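PDB 4NG2: LasR-specific antiactivator QslA domain-containing protein from Pseudomonas aeruginosa, which probably acts as an antiactivator that binds the quorum-sensing regulator LasR and so restrains its control of target genes. Local coordinates for residues I55-R60 with R82-T87; E63-L66 with I70-Q73; T76-G81 with V96-R101. All coordinates share one frame; numbering follows the deposited sequence.

Interaction 1 of 3, residues I55-R60 with R82-T87; sequences IDKGVR and RDSLPT
K57 leaves helix 52-66 with CG on the far side from its backbone N (chi1 -169°) and bends once, at chi3 (-59°), which brings its end to L85. L85 follows the other course, with CG anti to its carbonyl carbon (chi1 -63°), beside the backbone N. The two side chains run past each other in opposite directions. K57 touches through CD, CE and NZ. K57 CE comes to 3.7 Å from L85 CD2. K57 NZ is nearer still, 3.4 Å from that same L85 CD2. This is a van der Waals approach to a methyl, not a polar bond. The second branch of the leucine is farther off, with L85 CD1 4.1 Å from K57 CD. S84, the residue before L85, also touches the lysine, its OG lying 3.6 Å from K57 CD. K57 NZ and S84 OG are also 3.6 Å apart, but they are not hydrogen-bonded. The serine hydroxyl is bonded instead to G81 O, on the last part of helix 74-83. L85 is buried, and its side chain also touches Q90 and F94 of helix 88-107. T87 follows as the N-cap of that helix. The arrangement is that of the link of a helical (alpha-alpha) hairpin. A buried leucine sits in the connection between helices 74-83 and 88-107, and the end of a lysine from a third helix, CD to NZ, lies alongside it.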
ATOM      1  N   ILE E  55       8.885  15.618  -1.318  1.00 34.50           N
ATOM      2  CA  ILE E  55       9.690  14.488  -0.847  1.00 34.92           C
ATOM      3  C   ILE E  55      10.775  14.986   0.119  1.00 36.07           C
ATOM      4  O   ILE E  55      10.851  14.541   1.280  1.00 34.07           O
ATOM      5  CB  ILE E  55      10.284  13.636  -2.024  1.00 38.11           C
ATOM      6  CG1 ILE E  55       9.167  12.890  -2.765  1.00 33.15           C
ATOM      7  CG2 ILE E  55      11.321  12.626  -1.519  1.00 34.25           C
ATOM      8  CD1 ILE E  55       8.687  11.651  -2.051  1.00 29.10           C
ATOM      9  N   ASP E  56      11.589  15.932  -0.328  1.00 40.35           N
ATOM     10  CA  ASP E  56      12.629  16.466   0.559  1.00 44.99           C
ATOM     11  C   ASP E  56      12.113  17.086   1.863  1.00 38.42           C
ATOM     12  O   ASP E  56      12.788  17.005   2.885  1.00 39.93           O
ATOM     13  CB  ASP E  56      13.557  17.432  -0.177  1.00 46.52           C
ATOM     14  CG  ASP E  56      14.370  16.740  -1.272  1.00 49.42           C
ATOM     15  OD1 ASP E  56      14.865  15.598  -1.046  1.00 55.82           O
ATOM     16  OD2 ASP E  56      14.513  17.350  -2.360  1.00 40.94           O
ATOM     17  N   LYS E  57      10.927  17.685   1.853  1.00 34.32           N
ATOM     18  CA  LYS E  57      10.407  18.246   3.096  1.00 35.10           C
ATOM     19  C   LYS E  57      10.142  17.130   4.084  1.00 36.74           C
ATOM     20  O   LYS E  57      10.384  17.266   5.277  1.00 39.69           O
ATOM     21  CB  LYS E  57       9.145  19.097   2.883  1.00 42.44           C
ATOM     22  CG  LYS E  57       8.742  19.912   4.136  1.00 46.27           C
ATOM     23  CD  LYS E  57       7.445  20.714   3.937  1.00 61.58           C
ATOM     24  CE  LYS E  57       7.546  21.715   2.775  1.00 60.95           C
ATOM     25  NZ  LYS E  57       6.394  22.674   2.746  1.00 63.69           N
ATOM     26  N   GLY E  58       9.649  16.012   3.580  1.00 37.21           N
ATOM     27  CA  GLY E  58       9.462  14.850   4.427  1.00 35.68           C
ATOM     28  C   GLY E  58      10.767  14.207   4.875  1.00 35.32           C
ATOM     29  O   GLY E  58      10.833  13.655   5.972  1.00 36.00           O
ATOM     30  N   VAL E  59      11.800  14.234   4.034  1.00 40.16           N
ATOM     31  CA  VAL E  59      13.092  13.686   4.447  1.00 39.60           C
ATOM     32  C   VAL E  59      13.711  14.568   5.536  1.00 40.66           C
ATOM     33  O   VAL E  59      13.991  14.095   6.640  1.00 37.34           O
ATOM     34  CB  VAL E  59      14.077  13.520   3.272  1.00 46.57           C
ATOM     35  CG1 VAL E  59      15.425  13.039   3.791  1.00 42.75           C
ATOM     36  CG2 VAL E  59      13.531  12.536   2.258  1.00 39.71           C
ATOM     37  N   ARG E  60      13.889  15.853   5.240  1.00 42.37           N
ATOM     38  CA  ARG E  60      14.432  16.778   6.231  1.00 45.94           C
ATOM     39  C   ARG E  60      13.627  16.788   7.526  1.00 45.44           C
ATOM     40  O   ARG E  60      14.189  16.748   8.620  1.00 46.98           O
ATOM     41  CB  ARG E  60      14.545  18.210   5.680  1.00 49.51           C
ATOM     42  CG  ARG E  60      15.162  19.183   6.692  1.00 50.26           C
ATOM     43  CD  ARG E  60      15.362  20.577   6.117  1.00 58.75           C
ATOM     44  NE  ARG E  60      16.492  20.649   5.186  1.00 78.65           N
ATOM     45  CZ  ARG E  60      16.716  21.663   4.348  1.00 82.64           C
ATOM     46  NH1 ARG E  60      15.887  22.701   4.311  1.00 81.51           N
ATOM     47  NH2 ARG E  60      17.768  21.640   3.544  1.00 80.83           N
ATOM     48  N   ARG E  82       3.376  17.714   7.486  1.00 27.81           N
ATOM     49  CA  ARG E  82       2.392  17.384   6.447  1.00 27.24           C
ATOM     50  C   ARG E  82       1.405  18.537   6.222  1.00 31.00           C
ATOM     51  O   ARG E  82       1.064  18.872   5.088  1.00 27.27           O
ATOM     52  CB  ARG E  82       1.614  16.129   6.844  1.00 22.36           C
ATOM     53  CG  ARG E  82       0.730  15.607   5.746  1.00 26.36           C
ATOM     54  CD  ARG E  82      -0.052  14.406   6.221  1.00 29.53           C
ATOM     55  NE  ARG E  82      -0.760  14.655   7.475  1.00 25.96           N
ATOM     56  CZ  ARG E  82      -1.453  13.721   8.108  1.00 27.80           C
ATOM     57  NH1 ARG E  82      -1.515  12.507   7.587  1.00 27.60           N
ATOM     58  NH2 ARG E  82      -2.077  13.980   9.252  1.00 24.32           N
ATOM     59  N   ASP E  83       0.958  19.143   7.321  1.00 36.14           N
ATOM     60  CA  ASP E  83       0.014  20.260   7.293  1.00 35.38           C
ATOM     61  C   ASP E  83       0.556  21.473   6.514  1.00 36.60           C
ATOM     62  O   ASP E  83      -0.211  22.315   6.062  1.00 33.53           O
ATOM     63  CB  ASP E  83      -0.359  20.661   8.728  1.00 35.85           C
ATOM     64  CG  ASP E  83      -1.354  21.804   8.787  1.00 43.50           C
ATOM     65  OD1 ASP E  83      -2.557  21.570   8.509  1.00 41.89           O
ATOM     66  OD2 ASP E  83      -0.936  22.933   9.135  1.00 46.89           O
ATOM     67  N   SER E  84       1.866  21.562   6.328  1.00 35.24           N
ATOM     68  CA  SER E  84       2.401  22.720   5.617  1.00 39.61           C
ATOM     69  C   SER E  84       2.337  22.517   4.108  1.00 40.39           C
ATOM     70  O   SER E  84       2.625  23.431   3.334  1.00 43.64           O
ATOM     71  CB  SER E  84       3.820  23.037   6.070  1.00 39.08           C
ATOM     72  OG  SER E  84       4.674  21.944   5.825  1.00 41.68           O
ATOM     73  N   LEU E  85       1.931  21.318   3.696  1.00 42.97           N
ATOM     74  CA  LEU E  85       1.774  21.011   2.273  1.00 40.23           C
ATOM     75  C   LEU E  85       0.310  21.052   1.856  1.00 40.70           C
ATOM     76  O   LEU E  85      -0.556  20.478   2.513  1.00 44.63           O
ATOM     77  CB  LEU E  85       2.418  19.663   1.941  1.00 38.14           C
ATOM     78  CG  LEU E  85       3.922  19.690   2.197  1.00 41.77           C
ATOM     79  CD1 LEU E  85       4.479  18.314   2.454  1.00 33.38           C
ATOM     80  CD2 LEU E  85       4.604  20.347   1.033  1.00 40.91           C
ATOM     81  N   PRO E  86       0.022  21.734   0.751  1.00 38.93           N
ATOM     82  CA  PRO E  86      -1.382  22.064   0.471  1.00 43.91           C
ATOM     83  C   PRO E  86      -2.193  21.041  -0.352  1.00 46.09           C
ATOM     84  O   PRO E  86      -3.412  21.047  -0.244  1.00 50.39           O
ATOM     85  CB  PRO E  86      -1.270  23.405  -0.264  1.00 46.99           C
ATOM     86  CG  PRO E  86       0.060  23.342  -0.969  1.00 43.65           C
ATOM     87  CD  PRO E  86       0.961  22.425  -0.153  1.00 43.15           C
ATOM     88  N   THR E  87      -1.557  20.186  -1.149  1.00 39.10           N
ATOM     89  CA  THR E  87      -2.309  19.170  -1.912  1.00 34.36           C
ATOM     90  C   THR E  87      -2.176  17.748  -1.345  1.00 34.82           C
ATOM     91  O   THR E  87      -1.102  17.351  -0.872  1.00 35.32           O
ATOM     92  CB  THR E  87      -1.863  19.124  -3.396  1.00 35.72           C
ATOM     93  OG1 THR E  87      -0.474  18.764  -3.465  1.00 37.77           O
ATOM     94  CG2 THR E  87      -2.059  20.476  -4.073  1.00 32.19           C
TER

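Interaction 2 of 3, residues E63-L66 with I70-Q73; sequences ENWL and IEGQ
E71 OE1 lies over one face of the W65 indole, 3.6 Å from W65 CZ3. The carboxylate plane is turned only 20° from the ring plane, and it is OE1 that comes over the face. E71 CB sits over the same six-membered ring in a CH-pi contact, 4.1 Å from its centroid. W65 CZ2 is the ring atom nearest to that methylene, 3.7 Å from E71 CB. The glutamate thus touches the ring through its root and through its acid end. Its chi1 of 55° puts CG between the backbone N and the carbonyl carbon. The chain beyond is extended. It crosses the tryptophan side chain at about a right angle. L66 adds a looser neighbour, with L66 CD2 4.3 Å from E71 OE1. The loop backbone then passes the five-membered part of the indole. Q73 N lies at the ring edge, in its plane, 3.3 Å from W65 NE1. Both atoms are donors, so this is a close approach without a hydrogen bond. The contact closes the short loop between helix 52-66 and helix 74-83, with Q73 as N-cap of the latter. L66 also packs on R101 and R105 of helix 88-107. Helix 88-107 of the second subunit packs against the same place, with Q103 of that subunit on W65, L106 on L66 and V107 on E71.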
ATOM      1  N   GLU E  63      14.702  13.806   9.526  1.00 42.07           N
ATOM      2  CA  GLU E  63      16.056  14.001  10.055  1.00 47.69           C
ATOM      3  C   GLU E  63      16.101  15.018  11.206  1.00 54.70           C
ATOM      4  O   GLU E  63      16.636  14.707  12.273  1.00 56.69           O
ATOM      5  CB  GLU E  63      17.050  14.346   8.948  1.00 49.12           C
ATOM      6  CG  GLU E  63      17.307  13.161   8.050  1.00 51.80           C
ATOM      7  CD  GLU E  63      18.352  13.427   7.009  1.00 60.72           C
ATOM      8  OE1 GLU E  63      19.077  12.481   6.652  1.00 68.10           O
ATOM      9  OE2 GLU E  63      18.440  14.576   6.536  1.00 58.51           O
ATOM     10  N   ASN E  64      15.522  16.207  11.005  1.00 52.00           N
ATOM     11  CA  ASN E  64      15.438  17.193  12.078  1.00 51.46           C
ATOM     12  C   ASN E  64      15.028  16.557  13.398  1.00 53.64           C
ATOM     13  O   ASN E  64      15.585  16.882  14.438  1.00 56.99           O
ATOM     14  CB  ASN E  64      14.464  18.325  11.745  1.00 48.37           C
ATOM     15  CG  ASN E  64      15.011  19.286  10.704  1.00 49.58           C
ATOM     16  OD1 ASN E  64      16.131  19.125  10.220  1.00 56.13           O
ATOM     17  ND2 ASN E  64      14.210  20.276  10.339  1.00 44.82           N
ATOM     18  N   TRP E  65      14.059  15.650  13.378  1.00 35.89           N
ATOM     19  CA  TRP E  65      13.620  15.063  14.649  1.00 32.84           C
ATOM     20  C   TRP E  65      14.656  14.067  15.140  1.00 38.79           C
ATOM     21  O   TRP E  65      14.870  13.913  16.347  1.00 41.37           O
ATOM     22  CB  TRP E  65      12.249  14.387  14.528  1.00 29.53           C
ATOM     23  CG  TRP E  65      11.726  13.793  15.822  1.00 28.64           C
ATOM     24  CD1 TRP E  65      10.929  14.407  16.757  1.00 30.62           C
ATOM     25  CD2 TRP E  65      11.956  12.468  16.308  1.00 27.21           C
ATOM     26  NE1 TRP E  65      10.655  13.542  17.789  1.00 33.40           N
ATOM     27  CE2 TRP E  65      11.278  12.347  17.534  1.00 33.75           C
ATOM     28  CE3 TRP E  65      12.670  11.370  15.821  1.00 31.60           C
ATOM     29  CZ2 TRP E  65      11.300  11.167  18.282  1.00 40.36           C
ATOM     30  CZ3 TRP E  65      12.692  10.206  16.563  1.00 35.99           C
ATOM     31  CH2 TRP E  65      12.018  10.113  17.781  1.00 35.91           C
ATOM     32  N   LEU E  66      15.306  13.375  14.216  1.00 50.75           N
ATOM     33  CA  LEU E  66      16.321  12.418  14.639  1.00 56.93           C
ATOM     34  C   LEU E  66      17.544  13.151  15.224  1.00 54.19           C
ATOM     35  O   LEU E  66      17.967  12.873  16.353  1.00 53.10           O
ATOM     36  CB  LEU E  66      16.682  11.464  13.502  1.00 52.46           C
ATOM     37  CG  LEU E  66      15.534  10.500  13.189  1.00 48.41           C
ATOM     38  CD1 LEU E  66      15.843   9.660  11.986  1.00 42.82           C
ATOM     39  CD2 LEU E  66      15.220   9.621  14.393  1.00 47.95           C
ATOM     40  N   ILE E  70      17.342  14.031  23.364  1.00128.70           N
ATOM     41  CA  ILE E  70      16.468  13.120  24.090  1.00129.31           C
ATOM     42  C   ILE E  70      15.038  13.193  23.545  1.00129.46           C
ATOM     43  O   ILE E  70      14.068  12.967  24.271  1.00128.74           O
ATOM     44  CB  ILE E  70      16.498  13.399  25.608  1.00128.80           C
ATOM     45  CG1 ILE E  70      17.911  13.799  26.040  1.00134.79           C
ATOM     46  CG2 ILE E  70      16.015  12.186  26.383  1.00129.67           C
ATOM     47  CD1 ILE E  70      18.049  14.083  27.516  1.00132.19           C
ATOM     48  N   GLU E  71      14.941  13.562  22.268  1.00 85.90           N
ATOM     49  CA  GLU E  71      13.786  13.310  21.418  1.00 77.08           C
ATOM     50  C   GLU E  71      12.557  12.711  22.128  1.00 81.98           C
ATOM     51  O   GLU E  71      12.678  11.836  22.994  1.00 70.87           O
ATOM     52  CB  GLU E  71      14.232  12.378  20.276  1.00 75.43           C
ATOM     53  CG  GLU E  71      14.894  11.067  20.768  1.00 75.41           C
ATOM     54  CD  GLU E  71      15.669  10.306  19.687  1.00 78.05           C
ATOM     55  OE1 GLU E  71      15.664  10.752  18.519  1.00 77.29           O
ATOM     56  OE2 GLU E  71      16.283   9.260  20.012  1.00 69.19           O
ATOM     57  N   GLY E  72      11.368  13.166  21.730  1.00112.33           N
ATOM     58  CA  GLY E  72      10.135  12.595  22.244  1.00112.67           C
ATOM     59  C   GLY E  72       8.820  13.087  21.656  1.00 94.89           C
ATOM     60  O   GLY E  72       7.763  12.741  22.172  1.00 94.03           O
ATOM     61  N   GLN E  73       8.863  13.873  20.584  1.00 59.44           N
ATOM     62  CA  GLN E  73       7.629  14.459  20.035  1.00 55.10           C
ATOM     63  C   GLN E  73       7.401  14.134  18.550  1.00 54.13           C
ATOM     64  O   GLN E  73       7.189  15.048  17.745  1.00 47.55           O
ATOM     65  CB  GLN E  73       7.640  15.984  20.234  1.00 63.38           C
ATOM     66  CG  GLN E  73       7.087  16.460  21.583  1.00 77.25           C
ATOM     67  CD  GLN E  73       5.660  17.021  21.487  1.00 74.16           C
ATOM     68  OE1 GLN E  73       4.836  16.849  22.394  1.00 67.46           O
ATOM     69  NE2 GLN E  73       5.373  17.704  20.387  1.00 83.76           N
TER

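Interaction 3 of 3, residues T76-G81 with V96-R101; sequences TAFAFG and VAFLTR
F78 presents its ring edge to the face of F98, in an edge-to-face (T-shaped) pair. The ring centroids are 5.1 Å apart and the planes stand at 65°, so the T is tilted. F78 CD1 does the touching, 3.6 Å from F98 CD1 and offset toward the rim of that ring. F98 CE1 is almost as near, 3.7 Å from F78 CD1. The contact does not stop at the ring. F78 CB also lies over the F98 face, in a CH-pi contact 4.1 Å from the centroid, and approaches the far end of the ring, with F98 CZ 3.7 Å from F78 CB. The F98 face therefore receives both the root and the near edge of the other phenylalanine. Both residues have CG anti to the backbone N, but they start out differently. The CB of F98 points toward helix 74-83, whereas F78 leaves its own helix across the line between the two. L99 adds a methyl, its CD1 4.5 Å from F78 CE1. The two helix segments run nearly antiparallel, with their axes 11.4 Å apart at closest approach. The phenylalanine pair thus packs together the two antiparallel helices of a helical hairpin. L99 of the second subunit packs on both phenylalanines, so the pair also belongs to the subunit interface. The contact itself is made of carbon atoms alone. Its cohesion probably comes from dispersion, the weak polarity of ring C-H groups against the aromatic face, and exclusion of water.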
ATOM      1  N   THR E  76       4.096  15.097  16.337  1.00 37.25           N
ATOM      2  CA  THR E  76       4.007  16.530  16.122  1.00 36.51           C
ATOM      3  C   THR E  76       4.819  16.980  14.929  1.00 36.78           C
ATOM      4  O   THR E  76       4.386  17.846  14.187  1.00 38.54           O
ATOM      5  CB  THR E  76       4.529  17.301  17.322  1.00 41.12           C
ATOM      6  OG1 THR E  76       3.630  17.124  18.420  1.00 42.48           O
ATOM      7  CG2 THR E  76       4.635  18.779  16.980  1.00 39.55           C
ATOM      8  N   ALA E  77       6.002  16.414  14.739  1.00 33.99           N
ATOM      9  CA  ALA E  77       6.827  16.849  13.617  1.00 35.45           C
ATOM     10  C   ALA E  77       6.192  16.405  12.330  1.00 35.18           C
ATOM     11  O   ALA E  77       6.246  17.090  11.307  1.00 37.10           O
ATOM     12  CB  ALA E  77       8.237  16.291  13.718  1.00 38.46           C
ATOM     13  N   PHE E  78       5.598  15.231  12.386  1.00 37.77           N
ATOM     14  CA  PHE E  78       4.941  14.669  11.225  1.00 34.01           C
ATOM     15  C   PHE E  78       3.661  15.467  10.924  1.00 32.06           C
ATOM     16  O   PHE E  78       3.455  15.906   9.795  1.00 32.76           O
ATOM     17  CB  PHE E  78       4.676  13.186  11.503  1.00 34.52           C
ATOM     18  CG  PHE E  78       3.899  12.505  10.458  1.00 31.73           C
ATOM     19  CD1 PHE E  78       4.521  12.003   9.336  1.00 36.83           C
ATOM     20  CD2 PHE E  78       2.538  12.346  10.597  1.00 30.74           C
ATOM     21  CE1 PHE E  78       3.784  11.349   8.351  1.00 37.00           C
ATOM     22  CE2 PHE E  78       1.800  11.698   9.632  1.00 37.49           C
ATOM     23  CZ  PHE E  78       2.416  11.199   8.507  1.00 36.23           C
ATOM     24  N   ALA E  79       2.835  15.701  11.942  1.00 24.00           N
ATOM     25  CA  ALA E  79       1.588  16.434  11.760  1.00 21.26           C
ATOM     26  C   ALA E  79       1.824  17.846  11.302  1.00 25.49           C
ATOM     27  O   ALA E  79       1.136  18.324  10.385  1.00 27.01           O
ATOM     28  CB  ALA E  79       0.758  16.444  13.024  1.00 25.00           C
ATOM     29  N   PHE E  80       2.789  18.531  11.906  1.00 24.93           N
ATOM     30  CA  PHE E  80       3.030  19.905  11.469  1.00 26.87           C
ATOM     31  C   PHE E  80       3.666  19.988  10.101  1.00 31.95           C
ATOM     32  O   PHE E  80       3.331  20.870   9.318  1.00 34.80           O
ATOM     33  CB  PHE E  80       3.788  20.726  12.516  1.00 30.55           C
ATOM     34  CG  PHE E  80       2.886  21.299  13.560  1.00 27.14           C
ATOM     35  CD1 PHE E  80       2.523  20.541  14.674  1.00 24.65           C
ATOM     36  CD2 PHE E  80       2.331  22.557  13.396  1.00 30.03           C
ATOM     37  CE1 PHE E  80       1.666  21.043  15.642  1.00 34.08           C
ATOM     38  CE2 PHE E  80       1.456  23.070  14.367  1.00 30.86           C
ATOM     39  CZ  PHE E  80       1.129  22.302  15.492  1.00 30.64           C
ATOM     40  N   GLY E  81       4.556  19.048   9.796  1.00 34.61           N
ATOM     41  CA  GLY E  81       5.180  19.008   8.482  1.00 28.92           C
ATOM     42  C   GLY E  81       4.226  18.728   7.333  1.00 30.36           C
ATOM     43  O   GLY E  81       4.271  19.417   6.312  1.00 36.24           O
ATOM     44  N   VAL E  96       5.405   9.466   2.735  1.00 33.65           N
ATOM     45  CA  VAL E  96       6.237   8.394   2.226  1.00 37.33           C
ATOM     46  C   VAL E  96       7.713   8.702   2.526  1.00 36.92           C
ATOM     47  O   VAL E  96       8.422   7.854   3.047  1.00 36.80           O
ATOM     48  CB  VAL E  96       5.982   8.105   0.711  1.00 36.44           C
ATOM     49  CG1 VAL E  96       7.026   7.151   0.153  1.00 28.04           C
ATOM     50  CG2 VAL E  96       4.610   7.501   0.515  1.00 33.82           C
ATOM     51  N   ALA E  97       8.159   9.925   2.253  1.00 38.07           N
ATOM     52  CA  ALA E  97       9.564  10.280   2.484  1.00 40.47           C
ATOM     53  C   ALA E  97       9.941  10.193   3.961  1.00 42.46           C
ATOM     54  O   ALA E  97      10.921   9.553   4.322  1.00 44.44           O
ATOM     55  CB  ALA E  97       9.867  11.661   1.942  1.00 38.13           C
ATOM     56  N   PHE E  98       9.134  10.832   4.804  1.00 35.71           N
ATOM     57  CA  PHE E  98       9.367  10.912   6.251  1.00 34.73           C
ATOM     58  C   PHE E  98       9.432   9.514   6.878  1.00 39.02           C
ATOM     59  O   PHE E  98      10.263   9.234   7.759  1.00 33.98           O
ATOM     60  CB  PHE E  98       8.233  11.748   6.853  1.00 32.23           C
ATOM     61  CG  PHE E  98       8.271  11.904   8.338  1.00 32.35           C
ATOM     62  CD1 PHE E  98       7.892  10.866   9.167  1.00 27.50           C
ATOM     63  CD2 PHE E  98       8.609  13.130   8.913  1.00 34.34           C
ATOM     64  CE1 PHE E  98       7.899  11.030  10.562  1.00 31.17           C
ATOM     65  CE2 PHE E  98       8.611  13.310  10.300  1.00 28.29           C
ATOM     66  CZ  PHE E  98       8.253  12.266  11.126  1.00 28.25           C
ATOM     67  N   LEU E  99       8.555   8.628   6.420  1.00 39.18           N
ATOM     68  CA  LEU E  99       8.497   7.283   6.979  1.00 39.92           C
ATOM     69  C   LEU E  99       9.648   6.424   6.463  1.00 38.30           C
ATOM     70  O   LEU E  99      10.222   5.651   7.209  1.00 34.48           O
ATOM     71  CB  LEU E  99       7.125   6.650   6.729  1.00 40.19           C
ATOM     72  CG  LEU E  99       6.088   7.157   7.747  1.00 39.69           C
ATOM     73  CD1 LEU E  99       4.653   7.094   7.236  1.00 39.33           C
ATOM     74  CD2 LEU E  99       6.212   6.391   9.048  1.00 35.36           C
ATOM     75  N   THR E 100      10.012   6.595   5.200  1.00 41.61           N
ATOM     76  CA  THR E 100      11.171   5.904   4.652  1.00 44.40           C
ATOM     77  C   THR E 100      12.440   6.275   5.411  1.00 50.97           C
ATOM     78  O   THR E 100      13.295   5.419   5.679  1.00 45.89           O
ATOM     79  CB  THR E 100      11.361   6.220   3.181  1.00 46.57           C
ATOM     80  OG1 THR E 100      10.273   5.658   2.445  1.00 49.18           O
ATOM     81  CG2 THR E 100      12.652   5.621   2.675  1.00 48.65           C
ATOM     82  N   ARG E 101      12.547   7.553   5.765  1.00 52.00           N
ATOM     83  CA  ARG E 101      13.649   8.029   6.589  1.00 51.49           C
ATOM     84  C   ARG E 101      13.623   7.413   7.989  1.00 53.07           C
ATOM     85  O   ARG E 101      14.678   7.123   8.549  1.00 59.45           O
ATOM     86  CB  ARG E 101      13.682   9.559   6.656  1.00 49.78           C
ATOM     87  CG  ARG E 101      14.973  10.088   7.261  1.00 54.78           C
ATOM     88  CD  ARG E 101      16.179   9.330   6.703  1.00 60.74           C
ATOM     89  NE  ARG E 101      17.437   9.679   7.363  1.00 56.54           N
ATOM     90  CZ  ARG E 101      17.993   8.987   8.359  1.00 59.32           C
ATOM     91  NH1 ARG E 101      17.411   7.895   8.834  1.00 60.82           N
ATOM     92  NH2 ARG E 101      19.140   9.393   8.890  1.00 63.24           N
TER

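How the interactions relate
Together the three contacts tie helices 52-66, 74-83 and 88-107 into one unit. Interactions 1 and 3 lie about 8 Å apart between centres and touch directly. G58 O is 3.3 Å from F98 CB, and V59 CG2 is 3.8 Å from A97 CB, so helix 52-66 rests on helix 88-107 there. Interaction 2 sits toward the other end of helix 52-66, its centre about 17 Å from that of interaction 1 and about 11 Å from that of interaction 3. It meets interaction 3 through a weak, long ion pair, E63 OE1 to R101 NE at 3.3 Å. Interactions 2 and 3 both also pack against the second subunit.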